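Local coordinates for putative metal binding protein RUMGNA_00854 (Ruminococcus gnavus, PDB 3U7Z) that binds calcium ions and probably has a ubiquitin-like fold, though its cellular role is unknown, at residues T12-H15 with T19-V22; F23-D28 with G33-S38; D43-S46 with L51-T54; T54-E59 with Q67-T72. All coordinates share one frame; numbering follows the deposited sequence. Where two conformers were deposited one is given.

Interaction 1: T12-H15 with T19-V22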
loop_
_atom_site.group_PDB
_atom_site.type_symbol
_atom_site.label_atom_id
_atom_site.label_comp_id
_atom_site.label_asym_id
_atom_site.label_seq_id
_atom_site.Cartn_x
_atom_site.Cartn_y
_atom_site.Cartn_z
ATOM N N THR A 12 -4.628 -5.753 -1.582
ATOM C CA THR A 12 -5.800 -5.371 -2.349
ATOM C C THR A 12 -5.823 -3.867 -2.506
ATOM O O THR A 12 -5.632 -3.141 -1.537
ATOM C CB THR A 12 -7.081 -5.843 -1.675
ATOM O OG1 THR A 12 -7.046 -7.268 -1.516
ATOM C CG2 THR A 12 -8.307 -5.481 -2.471
ATOM N N VAL A 13 -5.931 -3.414 -3.744
ATOM C CA VAL A 13 -6.037 -2.023 -4.071
ATOM C C VAL A 13 -7.487 -1.670 -4.267
ATOM O O VAL A 13 -8.134 -2.248 -5.117
ATOM C CB VAL A 13 -5.204 -1.660 -5.285
ATOM C CG1 VAL A 13 -5.324 -0.204 -5.622
ATOM C CG2 VAL A 13 -3.747 -2.104 -5.080
ATOM N N ILE A 14 -7.973 -0.728 -3.483
ATOM C CA ILE A 14 -9.357 -0.237 -3.598
ATOM C C ILE A 14 -9.294 1.164 -4.213
ATOM O O ILE A 14 -8.885 2.153 -3.601
ATOM C CB ILE A 14 -10.138 -0.282 -2.283
ATOM C CG1 ILE A 14 -10.172 -1.704 -1.703
ATOM C CG2 ILE A 14 -11.582 0.118 -2.498
ATOM C CD1 ILE A 14 -9.048 -2.027 -0.770
ATOM N N HIS A 15 -9.638 1.178 -5.476
ATOM C CA HIS A 15 -9.543 2.326 -6.313
ATOM C C HIS A 15 -10.660 3.354 -6.004
ATOM O O HIS A 15 -11.655 3.061 -5.318
ATOM C CB HIS A 15 -9.543 1.909 -7.806
ATOM C CG HIS A 15 -8.239 1.330 -8.271
ATOM N ND1 HIS A 15 -7.128 2.119 -8.470
ATOM C CD2 HIS A 15 -7.839 0.048 -8.478
ATOM C CE1 HIS A 15 -6.118 1.358 -8.880
ATOM N NE2 HIS A 15 -6.517 0.087 -8.876
ATOM N N THR A 19 -13.406 -0.276 -7.733
ATOM C CA THR A 19 -12.721 -1.409 -8.309
ATOM C C THR A 19 -11.693 -1.896 -7.292
ATOM O O THR A 19 -10.924 -1.104 -6.746
ATOM C CB THR A 19 -11.965 -1.017 -9.626
ATOM O OG1 THR A 19 -12.862 -0.500 -10.607
ATOM C CG2 THR A 19 -11.271 -2.283 -10.233
ATOM N N GLU A 20 -11.693 -3.173 -7.030
ATOM C CA GLU A 20 -10.732 -3.813 -6.135
ATOM C C GLU A 20 -9.860 -4.706 -6.998
ATOM O O GLU A 20 -10.331 -5.556 -7.743
ATOM C CB GLU A 20 -11.424 -4.542 -4.994
ATOM C CG GLU A 20 -12.286 -3.594 -4.179
ATOM C CD GLU A 20 -12.843 -4.193 -2.917
ATOM O OE1 GLU A 20 -12.475 -5.349 -2.651
ATOM O OE2 GLU A 20 -13.647 -3.502 -2.215
ATOM N N ASN A 21 -8.572 -4.472 -6.970
ATOM C CA ASN A 21 -7.607 -5.373 -7.625
ATOM C C ASN A 21 -6.793 -6.066 -6.562
ATOM O O ASN A 21 -6.151 -5.426 -5.729
ATOM C CB ASN A 21 -6.727 -4.597 -8.597
ATOM C CG ASN A 21 -7.555 -3.992 -9.776
ATOM O OD1 ASN A 21 -8.363 -4.701 -10.409
ATOM N ND2 ASN A 21 -7.477 -2.688 -9.960
ATOM N N VAL A 22 -6.742 -7.378 -6.630
ATOM C CA VAL A 22 -6.055 -8.166 -5.614
ATOM C C VAL A 22 -4.764 -8.685 -6.214
ATOM O O VAL A 22 -4.774 -9.263 -7.328
ATOM C CB VAL A 22 -6.937 -9.362 -5.151
ATOM C CG1 VAL A 22 -6.176 -10.242 -4.191
ATOM C CG2 VAL A 22 -8.214 -8.864 -4.515
#
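Asn21 O takes the shortest hydrogen bond of this contact, from Val13 N at 2.8 Å and nearly straight (171° at the hydrogen), while the CA-H of Thr12 leans on the same oxygen. The bond belongs to the N-terminal beta hairpin, strands 7-14 and 20-27, consistent with the first hairpin of a ubiquitin-like beta-grasp domain. The pair Val13-Asn21 is completed by Asn21 N, which donates to Val13 O at 2.9 Å in the carbonyl plane. Glu20 CA-H points at that oxygen too. Toward the turn, His15 N reaches Thr19 O at 2.9 Å, almost head-on to the carbonyl.

His15 turns its imidazole back over the Val13-Asn21 side of the sheet. With CG anti to the carbonyl carbon (chi1 -76°), the ring folds back until Val13 CG1 lies 3.5 Å above its plane, near the rim, and its NE2 edge comes to Asn21 ND2, ring and amide planes 66° apart. Both ring nitrogens have carboxylate partners farther along the chain, ND1 with Glu59 and NE2 with Asp57, and Asn21 ND2 makes a weak bond to that same Asp57.

On the reverse side, Glu20 runs alongside Ile14, though only tentatively, since that isoleucine has a second conformer. Next to them Thr12 and Val22 meet obliquely, the threonine OG1 lying 3.6 Å from Val22 CG2.

Interaction 2: F23-D28 with G33-S38. With CA (calcium ion), chain D.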
loop_
_atom_site.group_PDB
_atom_site.type_symbol
_atom_site.label_atom_id
_atom_site.label_comp_id
_atom_site.label_asym_id
_atom_site.label_seq_id
_atom_site.Cartn_x
_atom_site.Cartn_y
_atom_site.Cartn_z
ATOM N N PHE A 23 -3.695 -8.497 -5.462
ATOM C CA PHE A 23 -2.385 -8.907 -5.860
ATOM C C PHE A 23 -1.820 -9.845 -4.818
ATOM O O PHE A 23 -1.869 -9.564 -3.639
ATOM C CB PHE A 23 -1.465 -7.707 -6.043
ATOM C CG PHE A 23 -1.933 -6.724 -7.056
ATOM C CD1 PHE A 23 -1.565 -6.859 -8.411
ATOM C CD2 PHE A 23 -2.716 -5.673 -6.703
ATOM C CE1 PHE A 23 -2.027 -5.963 -9.322
ATOM C CE2 PHE A 23 -3.174 -4.786 -7.650
ATOM C CZ PHE A 23 -2.817 -4.945 -8.956
ATOM N N GLU A 24 -1.278 -10.975 -5.247
ATOM C CA GLU A 24 -0.680 -11.937 -4.327
ATOM C C GLU A 24 0.804 -11.847 -4.479
ATOM O O GLU A 24 1.322 -11.746 -5.589
ATOM C CB GLU A 24 -1.142 -13.351 -4.612
ATOM C CG GLU A 24 -2.540 -13.612 -4.210
ATOM C CD GLU A 24 -2.885 -15.060 -4.384
ATOM O OE1 GLU A 24 -2.730 -15.566 -5.515
ATOM O OE2 GLU A 24 -3.284 -15.691 -3.386
ATOM N N PHE A 25 1.518 -11.877 -3.347
ATOM C CA PHE A 25 2.961 -11.924 -3.364
ATOM C C PHE A 25 3.510 -13.083 -2.535
ATOM O O PHE A 25 3.042 -13.385 -1.452
ATOM C CB PHE A 25 3.509 -10.639 -2.802
ATOM C CG PHE A 25 3.169 -9.441 -3.605
ATOM C CD1 PHE A 25 4.001 -9.017 -4.636
ATOM C CD2 PHE A 25 2.066 -8.662 -3.290
ATOM C CE1 PHE A 25 3.692 -7.870 -5.391
ATOM C CE2 PHE A 25 1.761 -7.491 -4.037
ATOM C CZ PHE A 25 2.555 -7.110 -5.060
ATOM N N ASP A 26 4.521 -13.731 -3.092
ATOM C CA ASP A 26 5.305 -14.701 -2.363
ATOM C C ASP A 26 6.689 -14.061 -2.213
ATOM O O ASP A 26 7.409 -13.916 -3.177
ATOM C CB ASP A 26 5.333 -16.016 -3.154
ATOM C CG ASP A 26 3.915 -16.524 -3.513
ATOM O OD1 ASP A 26 3.153 -16.894 -2.603
ATOM O OD2 ASP A 26 3.551 -16.511 -4.713
ATOM N N THR A 27 7.055 -13.666 -1.001
ATOM C CA THR A 27 8.128 -12.684 -0.815
ATOM C C THR A 27 8.974 -13.009 0.399
ATOM O O THR A 27 8.468 -13.492 1.369
ATOM C CB THR A 27 7.520 -11.234 -0.700
ATOM O OG1 THR A 27 8.553 -10.291 -0.444
ATOM C CG2 THR A 27 6.492 -11.152 0.446
ATOM N N ASP A 28 10.265 -12.682 0.326
ATOM C CA ASP A 28 11.168 -12.742 1.495
ATOM C C ASP A 28 11.442 -11.350 2.050
ATOM O O ASP A 28 12.301 -11.173 2.923
ATOM C CB ASP A 28 12.485 -13.483 1.175
ATOM C CG ASP A 28 12.906 -13.345 -0.285
ATOM O OD1 ASP A 28 13.054 -12.188 -0.741
ATOM O OD2 ASP A 28 13.034 -14.385 -0.987
ATOM N N GLY A 33 6.847 -1.852 1.789
ATOM C CA GLY A 33 7.253 -1.036 0.620
ATOM C C GLY A 33 8.090 -1.797 -0.396
ATOM O O GLY A 33 7.932 -1.588 -1.619
ATOM N N GLU A 34 8.960 -2.698 0.104
ATOM C CA GLU A 34 9.806 -3.524 -0.749
ATOM C C GLU A 34 8.919 -4.447 -1.599
ATOM O O GLU A 34 9.150 -4.629 -2.822
ATOM C CB GLU A 34 10.812 -4.329 0.119
ATOM C CG GLU A 34 11.637 -5.341 -0.655
ATOM C CD GLU A 34 12.541 -6.203 0.235
ATOM O OE1 GLU A 34 12.619 -5.966 1.459
ATOM O OE2 GLU A 34 13.176 -7.139 -0.313
ATOM N N VAL A 35 7.882 -4.987 -0.977
ATOM C CA VAL A 35 6.961 -5.841 -1.683
ATOM C C VAL A 35 6.234 -5.077 -2.783
ATOM O O VAL A 35 6.164 -5.529 -3.924
ATOM C CB VAL A 35 5.906 -6.484 -0.749
ATOM C CG1 VAL A 35 5.038 -7.401 -1.582
ATOM C CG2 VAL A 35 6.522 -7.215 0.478
ATOM N N LEU A 36 5.733 -3.901 -2.423
ATOM C CA LEU A 36 4.947 -3.107 -3.385
ATOM C C LEU A 36 5.808 -2.705 -4.571
ATOM O O LEU A 36 5.390 -2.780 -5.767
ATOM C CB LEU A 36 4.406 -1.894 -2.676
ATOM C CG LEU A 36 3.429 -2.119 -1.514
ATOM C CD1 LEU A 36 3.061 -0.830 -0.739
ATOM C CD2 LEU A 36 2.191 -2.826 -2.021
ATOM N N GLU A 37 7.058 -2.327 -4.276
ATOM C CA GLU A 37 7.948 -1.841 -5.340
ATOM C C GLU A 37 8.576 -2.954 -6.160
ATOM O O GLU A 37 9.015 -2.684 -7.263
ATOM C CB GLU A 37 9.020 -0.858 -4.842
ATOM C CG GLU A 37 8.427 0.520 -4.584
ATOM C CD GLU A 37 8.087 1.314 -5.853
ATOM O OE1 GLU A 37 7.973 0.747 -6.973
ATOM O OE2 GLU A 37 7.939 2.549 -5.747
ATOM N N SER A 38 8.448 -4.210 -5.700
ATOM C CA SER A 38 9.016 -5.326 -6.425
ATOM C C SER A 38 8.453 -5.459 -7.809
ATOM O O SER A 38 9.146 -5.907 -8.737
ATOM C CB SER A 38 8.919 -6.628 -5.621
ATOM O OG SER A 38 7.605 -7.104 -5.486
HETATM CA CA CA D . 7.493 2.879 -8.212
#
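Helix 32-38 packs across edge strand 20-27 by way of Val35, whose two methyl groups divide between Phe25 and Thr27. The short axes pass 9.9 Å apart at 114°. Val35 CG1 comes down over one face of the Phe25 ring, 3.6 Å from its centroid and 19° off the normal, a CH-pi contact displaced toward CG; the CG carbon itself is 3.4 Å away. With its CG anti to the carbonyl carbon (chi1 -64°), Phe25 lays the ring beneath the helix, where Ile9 and Val11 of strand 7-14 also touch it. A helix set against the sheet after the first hairpin is consistent with a ubiquitin-like beta-grasp fold, and here the ring lies between helix and sheet. An alanine in place of Phe25 is likely to open a gap under the helix and leave Val35 CG1 without the ring face it rests on. Val35 CG2 meets Thr27 at about a right angle, with OG1 3.8 Å away; that hydroxyl is itself bonded to Ala29 N. Farther along the helix, Ser38 OG folds back to Val35 O at 2.6 Å, an oxygen that also accepts from Ser38 N. From the side of the helix turned away from the strand, Glu37 holds a calcium ion with both carboxylate oxygens, OE1 and OE2 each 2.5 Å from the metal, and Asn40, Val42 and Asp43 complete the protein ligands.

Interaction 3: D43-S46 with L51-T54. With CA (calcium ion), chain D; CA (calcium ion), chain C; EDO (1,2-ethanediol), chain J.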
loop_
_atom_site.group_PDB
_atom_site.type_symbol
_atom_site.label_atom_id
_atom_site.label_comp_id
_atom_site.label_asym_id
_atom_site.label_seq_id
_atom_site.Cartn_x
_atom_site.Cartn_y
_atom_site.Cartn_z
ATOM N N ASP A 43 3.994 4.236 -6.707
ATOM C CA ASP A 43 5.032 5.280 -6.762
ATOM C C ASP A 43 4.890 6.097 -5.501
ATOM O O ASP A 43 3.775 6.435 -5.076
ATOM C CB ASP A 43 4.892 6.178 -7.984
ATOM C CG ASP A 43 5.616 5.712 -9.198
ATOM O OD1 ASP A 43 6.258 4.664 -9.244
ATOM O OD2 ASP A 43 5.525 6.491 -10.186
ATOM N N GLY A 44 6.042 6.403 -4.896
ATOM C CA GLY A 44 6.069 7.232 -3.761
ATOM C C GLY A 44 7.278 8.079 -3.675
ATOM O O GLY A 44 8.250 7.856 -4.364
ATOM N N GLU A 45 7.205 9.032 -2.780
ATOM C CA GLU A 45 8.326 9.933 -2.534
ATOM C C GLU A 45 8.814 9.745 -1.084
ATOM O O GLU A 45 8.022 9.597 -0.146
ATOM C CB GLU A 45 7.810 11.371 -2.746
ATOM C CG GLU A 45 8.785 12.435 -2.519
ATOM C CD GLU A 45 8.281 13.893 -2.522
ATOM O OE1 GLU A 45 7.047 14.170 -2.346
ATOM O OE2 GLU A 45 9.222 14.761 -2.631
ATOM N N SER A 46 10.121 9.831 -0.896
ATOM C CA SER A 46 10.728 9.719 0.438
ATOM C C SER A 46 10.375 10.980 1.236
ATOM O O SER A 46 10.036 12.045 0.692
ATOM C CB SER A 46 12.264 9.616 0.297
ATOM O OG SER A 46 12.795 10.613 -0.518
ATOM N N LEU A 51 7.782 6.781 3.387
ATOM C CA LEU A 51 7.291 6.895 2.042
ATOM C C LEU A 51 5.904 7.518 1.993
ATOM O O LEU A 51 5.010 7.094 2.756
ATOM C CB LEU A 51 7.249 5.487 1.440
ATOM C CG LEU A 51 6.935 5.370 -0.050
ATOM C CD1 LEU A 51 7.967 6.116 -0.912
ATOM C CD2 LEU A 51 6.814 3.887 -0.497
ATOM N N PHE A 52 5.728 8.500 1.125
ATOM C CA PHE A 52 4.431 9.076 0.833
ATOM C C PHE A 52 4.024 8.521 -0.540
ATOM O O PHE A 52 4.607 8.841 -1.552
ATOM C CB PHE A 52 4.602 10.591 0.784
ATOM C CG PHE A 52 3.432 11.368 0.250
ATOM C CD1 PHE A 52 2.127 11.020 0.527
ATOM C CD2 PHE A 52 3.672 12.448 -0.593
ATOM C CE1 PHE A 52 1.058 11.781 0.036
ATOM C CE2 PHE A 52 2.631 13.204 -1.073
ATOM C CZ PHE A 52 1.320 12.841 -0.760
ATOM N N ILE A 53 3.053 7.637 -0.531
ATOM C CA ILE A 53 2.546 6.943 -1.746
ATOM C C ILE A 53 1.524 7.832 -2.424
ATOM O O ILE A 53 0.484 8.181 -1.823
ATOM C CB ILE A 53 1.926 5.574 -1.382
ATOM C CG1 ILE A 53 3.020 4.646 -0.836
ATOM C CG2 ILE A 53 1.205 4.922 -2.572
ATOM C CD1 ILE A 53 2.488 3.356 -0.316
ATOM N N THR A 54 1.788 8.173 -3.674
ATOM C CA THR A 54 0.970 9.031 -4.512
ATOM C C THR A 54 0.169 8.241 -5.550
ATOM O O THR A 54 -0.905 8.664 -5.930
ATOM C CB THR A 54 1.888 10.118 -5.188
ATOM O OG1 THR A 54 2.916 9.447 -5.897
ATOM C CG2 THR A 54 2.438 11.090 -4.110
HETATM CA CA CA D . 7.493 2.879 -8.212
HETATM CA CA CA C . 7.683 5.747 -11.126
HETATM C C1 EDO J . 1.220 6.005 2.495
HETATM O O1 EDO J . 1.598 7.344 1.974
HETATM C C2 EDO J . 2.154 5.495 3.646
HETATM O O2 EDO J . 3.465 4.889 3.269
HETATM O O HOH W 1 7.437 4.363 -13.158
HETATM O O HOH W 2 7.153 7.741 -12.379
#
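Strands 43-45 and 52-54 run antiparallel with a marked twist, 139° between their short axes, and pair through Glu45-Phe52, a hydrogen-bonded pair, and Gly44-Ile53, a non-hydrogen-bonded one. Glu45 N donates to Phe52 O at 2.9 Å and Phe52 N returns a nearly straight bond to Glu45 O at 2.8 Å. Asp43 O receives Thr54 N in its carbonyl plane, beside a classic beta bulge in which Thr54 and Thr55 both face Asp43.

Leu51 sends CD1 across the hairpin to lie 3.5 Å from Gly44 C; a side chain at Gly44 would run into this methyl, which fits the glycine found there. On the other surface the Glu45 carboxylate crosses obliquely toward the edge of the Phe52 ring, the two planes 35° apart and OE1 loosely placed, while Thr54 CG2 lies over one ring face near its rim. An ethanediol molecule, probably from the crystallisation liquor, clamps the outer backbone of Leu51-Ile53: its O1 accepts from Ile53 N and its O2 donates to Leu51 O at 2.7 Å.

Asp43 points its carboxylate away from the partner strand and bridges two calcium ions. OD1 binds both, at 2.4 Å and 2.6 Å, whereas OD2 binds only the second, whose other ligands include two waters. The first ion is shared with Glu37 from helix 32-38, Asn40 and Val42. On the helix side, Ile53 CD1 packs against Leu36 CD1, and strand 52-56, central in its three-stranded sheet, is flanked by strand 59-60, with a backbone bond between Thr54 and Ala61 just beyond that strand.

Interaction 4: T54-E59 with Q67-T72. With CA (calcium ion), chain F; EDO (1,2-ethanediol), chain K.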
loop_
_atom_site.group_PDB
_atom_site.type_symbol
_atom_site.label_atom_id
_atom_site.label_comp_id
_atom_site.label_asym_id
_atom_site.label_seq_id
_atom_site.Cartn_x
_atom_site.Cartn_y
_atom_site.Cartn_z
ATOM N N THR A 54 1.788 8.173 -3.674
ATOM C CA THR A 54 0.970 9.031 -4.512
ATOM C C THR A 54 0.169 8.241 -5.550
ATOM O O THR A 54 -0.905 8.664 -5.930
ATOM C CB THR A 54 1.888 10.118 -5.188
ATOM O OG1 THR A 54 2.916 9.447 -5.897
ATOM C CG2 THR A 54 2.438 11.090 -4.110
ATOM N N THR A 55 0.732 7.146 -6.042
ATOM C CA THR A 55 0.128 6.365 -7.109
ATOM C C THR A 55 0.151 4.915 -6.722
ATOM O O THR A 55 1.180 4.408 -6.265
ATOM C CB THR A 55 0.879 6.539 -8.442
ATOM O OG1 THR A 55 0.909 7.912 -8.779
ATOM C CG2 THR A 55 0.270 5.734 -9.609
ATOM N N VAL A 56 -1.001 4.244 -6.890
ATOM C CA VAL A 56 -1.088 2.817 -6.674
ATOM C C VAL A 56 -1.836 2.191 -7.846
ATOM O O VAL A 56 -2.913 2.642 -8.202
ATOM C CB VAL A 56 -1.863 2.472 -5.359
ATOM C CG1 VAL A 56 -1.863 0.990 -5.129
ATOM C CG2 VAL A 56 -1.202 3.183 -4.168
ATOM N N ASP A 57 -1.226 1.193 -8.481
ATOM C CA ASP A 57 -1.885 0.448 -9.541
ATOM C C ASP A 57 -2.431 1.410 -10.571
ATOM O O ASP A 57 -3.576 1.297 -10.947
ATOM C CB ASP A 57 -2.946 -0.511 -8.986
ATOM C CG ASP A 57 -3.550 -1.429 -10.010
ATOM O OD1 ASP A 57 -2.848 -1.885 -10.953
ATOM O OD2 ASP A 57 -4.770 -1.745 -9.843
ATOM N N GLU A 58 -1.596 2.350 -11.014
ATOM C CA GLU A 58 -1.914 3.319 -12.060
ATOM C C GLU A 58 -3.011 4.300 -11.754
ATOM O O GLU A 58 -3.543 4.906 -12.658
ATOM C CB GLU A 58 -2.169 2.615 -13.391
ATOM C CG GLU A 58 -1.025 1.742 -13.813
ATOM C CD GLU A 58 -1.267 1.116 -15.161
ATOM O OE1 GLU A 58 -2.428 0.727 -15.471
ATOM O OE2 GLU A 58 -0.278 0.962 -15.911
ATOM N N GLU A 59 -3.273 4.528 -10.481
ATOM C CA GLU A 59 -4.166 5.579 -10.065
ATOM C C GLU A 59 -3.480 6.529 -9.093
ATOM O O GLU A 59 -2.964 6.141 -8.043
ATOM C CB GLU A 59 -5.452 5.021 -9.392
ATOM C CG GLU A 59 -6.393 6.142 -9.000
ATOM C CD GLU A 59 -7.753 5.720 -8.512
ATOM O OE1 GLU A 59 -7.848 4.641 -7.964
ATOM O OE2 GLU A 59 -8.752 6.484 -8.637
ATOM N N GLN A 67 -7.253 13.919 -1.668
ATOM C CA GLN A 67 -7.206 12.468 -1.795
ATOM C C GLN A 67 -5.849 11.953 -1.365
ATOM O O GLN A 67 -4.838 12.633 -1.541
ATOM C CB GLN A 67 -7.443 12.055 -3.220
ATOM C CG GLN A 67 -8.775 12.408 -3.742
ATOM C CD GLN A 67 -8.982 12.053 -5.188
ATOM O OE1 GLN A 67 -8.077 11.619 -5.898
ATOM N NE2 GLN A 67 -10.208 12.284 -5.647
ATOM N N TRP A 68 -5.855 10.744 -0.810
ATOM C CA TRP A 68 -4.646 10.141 -0.322
ATOM C C TRP A 68 -4.830 8.644 -0.229
ATOM O O TRP A 68 -5.917 8.116 -0.018
ATOM C CB TRP A 68 -4.250 10.712 1.050
ATOM C CG TRP A 68 -5.313 10.648 2.107
ATOM C CD1 TRP A 68 -6.401 11.476 2.193
ATOM C CD2 TRP A 68 -5.336 9.864 3.268
ATOM N NE1 TRP A 68 -7.129 11.198 3.287
ATOM C CE2 TRP A 68 -6.499 10.214 3.992
ATOM C CE3 TRP A 68 -4.541 8.827 3.743
ATOM C CZ2 TRP A 68 -6.851 9.577 5.149
ATOM C CZ3 TRP A 68 -4.878 8.260 4.940
ATOM C CH2 TRP A 68 -6.023 8.632 5.626
ATOM N N TRP A 69 -3.726 7.923 -0.406
ATOM C CA TRP A 69 -3.681 6.463 -0.270
ATOM C C TRP A 69 -3.448 6.086 1.170
ATOM O O TRP A 69 -2.558 6.598 1.855
ATOM C CB TRP A 69 -2.587 5.870 -1.146
ATOM C CG TRP A 69 -2.950 5.924 -2.585
ATOM C CD1 TRP A 69 -2.462 6.819 -3.558
ATOM C CD2 TRP A 69 -3.867 5.069 -3.267
ATOM N NE1 TRP A 69 -3.061 6.552 -4.749
ATOM C CE2 TRP A 69 -3.927 5.506 -4.605
ATOM C CE3 TRP A 69 -4.615 3.972 -2.876
ATOM C CZ2 TRP A 69 -4.703 4.841 -5.550
ATOM C CZ3 TRP A 69 -5.416 3.341 -3.793
ATOM C CH2 TRP A 69 -5.443 3.786 -5.126
ATOM N N CYS A 70 -4.277 5.156 1.643
ATOM C CA CYS A 70 -4.247 4.680 3.009
ATOM C C CYS A 70 -3.929 3.211 3.086
ATOM O O CYS A 70 -4.516 2.426 2.371
ATOM C CB CYS A 70 -5.636 4.930 3.616
ATOM S SG CYS A 70 -5.760 4.147 5.238
ATOM N N ILE A 71 -3.025 2.847 3.969
ATOM C CA ILE A 71 -2.641 1.447 4.166
ATOM C C ILE A 71 -3.421 0.880 5.345
ATOM O O ILE A 71 -3.399 1.454 6.430
ATOM C CB ILE A 71 -1.152 1.255 4.520
ATOM C CG1 ILE A 71 -0.237 1.910 3.478
ATOM C CG2 ILE A 71 -0.768 -0.256 4.647
ATOM C CD1 ILE A 71 1.237 2.069 3.851
ATOM N N THR A 72 -4.063 -0.281 5.160
ATOM C CA THR A 72 -4.676 -1.022 6.267
ATOM C C THR A 72 -4.225 -2.464 6.170
ATOM O O THR A 72 -3.664 -2.890 5.166
ATOM C CB THR A 72 -6.195 -0.897 6.306
ATOM O OG1 THR A 72 -6.728 -1.236 5.038
ATOM C CG2 THR A 72 -6.599 0.481 6.671
HETATM CA CA CA F . -1.992 -2.658 -12.779
HETATM C C1 EDO K . 3.732 2.810 -10.394
HETATM O O1 EDO K . 3.833 3.579 -11.604
HETATM C C2 EDO K . 2.294 2.714 -9.892
HETATM O O2 EDO K . 1.221 2.254 -10.741
HETATM O O HOH W 3 -3.478 -0.654 -13.648
HETATM O O HOH W 4 0.047 -3.713 -11.843
#
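The Trp69 indole has Val56 CG2 centred over one face, 3.5 Å from the centroid of the five-membered ring, while carbonyl oxygens of Thr54 and Glu59 come up at its edge. It projects from strand 67-73 of what is consistent with a beta-grasp sheet into the core against the smaller sheet, touching Val13 and Ala61 as well. NE1 lies between the two carbonyls, giving weak, bent hydrogen bonds to Thr54 O at 3.2 Å and Glu59 O at 3.3 Å. The Glu59 carboxylate, whose main partner is His15, stands nearly upright to the ring, 72° between planes, with OE1 3.8 Å from CH2. A phenylalanine in place of Trp69 would probably remove the weak indole N-H bonds to the Thr54 and Glu59 carbonyls and uncover part of Val56.

Val56 and Glu59 form the ends of a type I' turn, closed by their own backbone bonds. With Asp57 CG anti to its own amide nitrogen (chi1 -173°), OD1 is carried out to a calcium ion at 2.2 Å. A water on the ion, 2.6 Å from the metal, donates to Glu58 OE1.

Following the chain, the four contacts come in series, none enclosing or crossing another. Interaction 1 closes the three-residue turn of the first hairpin; interaction 2 picks up the same strand 20-27 and folds the chain back through a short connection into helix 32-38. Interaction 3 then closes the second hairpin, and interaction 4 starts at the Thr54 they share, spanning strand 59-60 to reach strand 67-73 of the main sheet. Interactions 2 and 3 meet at one calcium ion and through Leu36 against Ile53, which ties the helix to the small sheet. Interactions 1 and 4 are joined through His15, and Phe23, touching Val13 and Asp57, likewise links the main sheet to segment 54-59.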